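Local atomic coordinates of beta-mannosidase (Trichoderma harzianum, PDB entry 4CVU), a protein that probably hydrolyses terminal beta-linked mannose residues from the non-reducing ends of oligosaccharides, as a fungal glycoside hydrolase family 2 beta-mannosidase. Residues A[775-780]-A[858-863]. Residues are numbered along the deposited sequence; the frame is centred on the assembly and turned at random.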
# COMPACT_ATOMS: atom_id res chain seq x y z
N ASP A 775 0.95 33.29 -31.61
CA ASP A 775 0.84 31.87 -31.99
C ASP A 775 1.52 31.03 -30.90
O ASP A 775 2.09 31.59 -29.97
CB ASP A 775 1.44 31.61 -33.40
CG ASP A 775 2.96 31.87 -33.49
OD1 ASP A 775 3.66 31.87 -32.46
OD2 ASP A 775 3.46 32.08 -34.63
N LEU A 776 1.47 29.71 -31.01
CA LEU A 776 1.90 28.82 -29.90
C LEU A 776 3.43 28.63 -29.80
O LEU A 776 3.93 27.92 -28.90
CB LEU A 776 1.13 27.50 -29.96
CG LEU A 776 -0.41 27.68 -30.08
CD1 LEU A 776 -1.15 26.37 -30.22
CD2 LEU A 776 -0.98 28.44 -28.89
N LYS A 777 4.14 29.29 -30.70
CA LYS A 777 5.58 29.51 -30.58
C LYS A 777 5.88 30.85 -29.88
O LYS A 777 7.01 31.12 -29.49
CB LYS A 777 6.25 29.47 -31.97
CG LYS A 777 6.44 28.07 -32.55
CD LYS A 777 7.21 27.19 -31.57
CE LYS A 777 7.75 25.94 -32.20
NZ LYS A 777 8.73 25.32 -31.27
N GLY A 778 4.87 31.70 -29.74
CA GLY A 778 5.04 32.99 -29.06
C GLY A 778 5.28 34.20 -29.96
O GLY A 778 5.44 35.32 -29.47
N LYS A 779 5.25 33.99 -31.27
CA LYS A 779 5.38 35.08 -32.22
C LYS A 779 4.05 35.84 -32.33
O LYS A 779 3.02 35.24 -32.56
CB LYS A 779 5.77 34.52 -33.59
CG LYS A 779 6.15 35.58 -34.60
CD LYS A 779 6.61 34.94 -35.91
CE LYS A 779 6.87 35.98 -36.99
NZ LYS A 779 7.89 36.97 -36.55
N PRO A 780 4.08 37.17 -32.21
CA PRO A 780 2.81 37.90 -32.31
C PRO A 780 2.07 37.61 -33.59
O PRO A 780 2.69 37.38 -34.62
CB PRO A 780 3.25 39.37 -32.28
CG PRO A 780 4.57 39.37 -31.61
CD PRO A 780 5.22 38.08 -32.02
N LYS A 858 -2.39 23.29 -31.34
CA LYS A 858 -1.14 22.74 -31.87
C LYS A 858 0.09 23.11 -31.01
O LYS A 858 1.01 23.79 -31.48
CB LYS A 858 -0.97 23.18 -33.33
CG LYS A 858 -0.27 22.16 -34.20
CD LYS A 858 0.05 22.69 -35.61
CE LYS A 858 1.41 23.36 -35.70
NZ LYS A 858 1.42 24.75 -35.14
N VAL A 859 0.12 22.66 -29.76
CA VAL A 859 1.25 22.90 -28.87
C VAL A 859 2.49 22.11 -29.28
O VAL A 859 2.41 20.99 -29.81
CB VAL A 859 0.94 22.59 -27.38
CG1 VAL A 859 0.10 23.70 -26.76
CG2 VAL A 859 0.23 21.25 -27.22
N SER A 860 3.65 22.71 -29.04
CA SER A 860 4.90 22.05 -29.28
C SER A 860 5.66 22.04 -27.97
O SER A 860 5.28 22.71 -27.02
CB SER A 860 5.68 22.79 -30.40
OG SER A 860 5.91 24.15 -30.07
N ASP A 861 6.73 21.31 -27.91
CA ASP A 861 7.52 21.27 -26.68
C ASP A 861 8.02 22.69 -26.34
O ASP A 861 8.88 23.24 -27.04
CB ASP A 861 8.70 20.31 -26.86
CG ASP A 861 9.45 20.07 -25.59
OD1 ASP A 861 9.24 20.81 -24.60
OD2 ASP A 861 10.27 19.15 -25.60
N PRO A 862 7.49 23.30 -25.27
CA PRO A 862 7.96 24.61 -24.81
C PRO A 862 9.33 24.58 -24.16
O PRO A 862 9.86 25.64 -23.83
CB PRO A 862 6.91 25.00 -23.76
CG PRO A 862 6.51 23.67 -23.17
CD PRO A 862 6.52 22.71 -24.32
N LYS A 863 9.89 23.41 -23.93
CA LYS A 863 11.21 23.29 -23.32
C LYS A 863 11.30 24.11 -22.04
O LYS A 863 11.99 25.11 -22.00
CB LYS A 863 12.31 23.69 -24.31
CG LYS A 863 12.30 22.83 -25.56
CD LYS A 863 13.69 22.30 -25.88
CE LYS A 863 13.67 21.33 -27.06
NZ LYS A 863 12.84 20.13 -26.75
O HOH W 1 3.32 25.62 -28.16
O HOH W 2 7.49 25.30 -28.22
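K777 NZ and S860 OG share one water, while a second water lies between the carbonyl O of L776 and the backbone N of S860. S860 N donates to this second water at 3.1 Å; the water's link to L776 O is unusually short and therefore doubtful. The shared water accepts from K777 NZ, lies 2.7 Å from S860 OG and donates weakly to D861 O. In K777, chi2 of -55° turns CD, itself 3.6 Å from S860 OG; beyond it the chain is extended, and CE and NZ each lie 3.3 Å from S860 OG. Deeper in, the buried L776 side chain lays CD1 against the K858 main chain, 3.5 Å from K858 N. D861 OD1 closes an Asx turn with K863 N, and OD2 pairs with K863 NZ. L776 and K777 are the central residues of a type I turn, D775 to G778, which follows strand 765-774 of the Mannosidase Ig/CBM-like domain; 858-863 leads into strand 864-869 of the C-terminal Ig-fold domain, so the contact bridges two beta domains at the surface. D775 braces the turn: its OD1 accepts from K779 N at 2.9 Å, 42° out of the carboxylate plane, and weakly from K777 N. D819 reaches both segments, accepting from L776 N and forming a long, weak ion pair with K858 NZ.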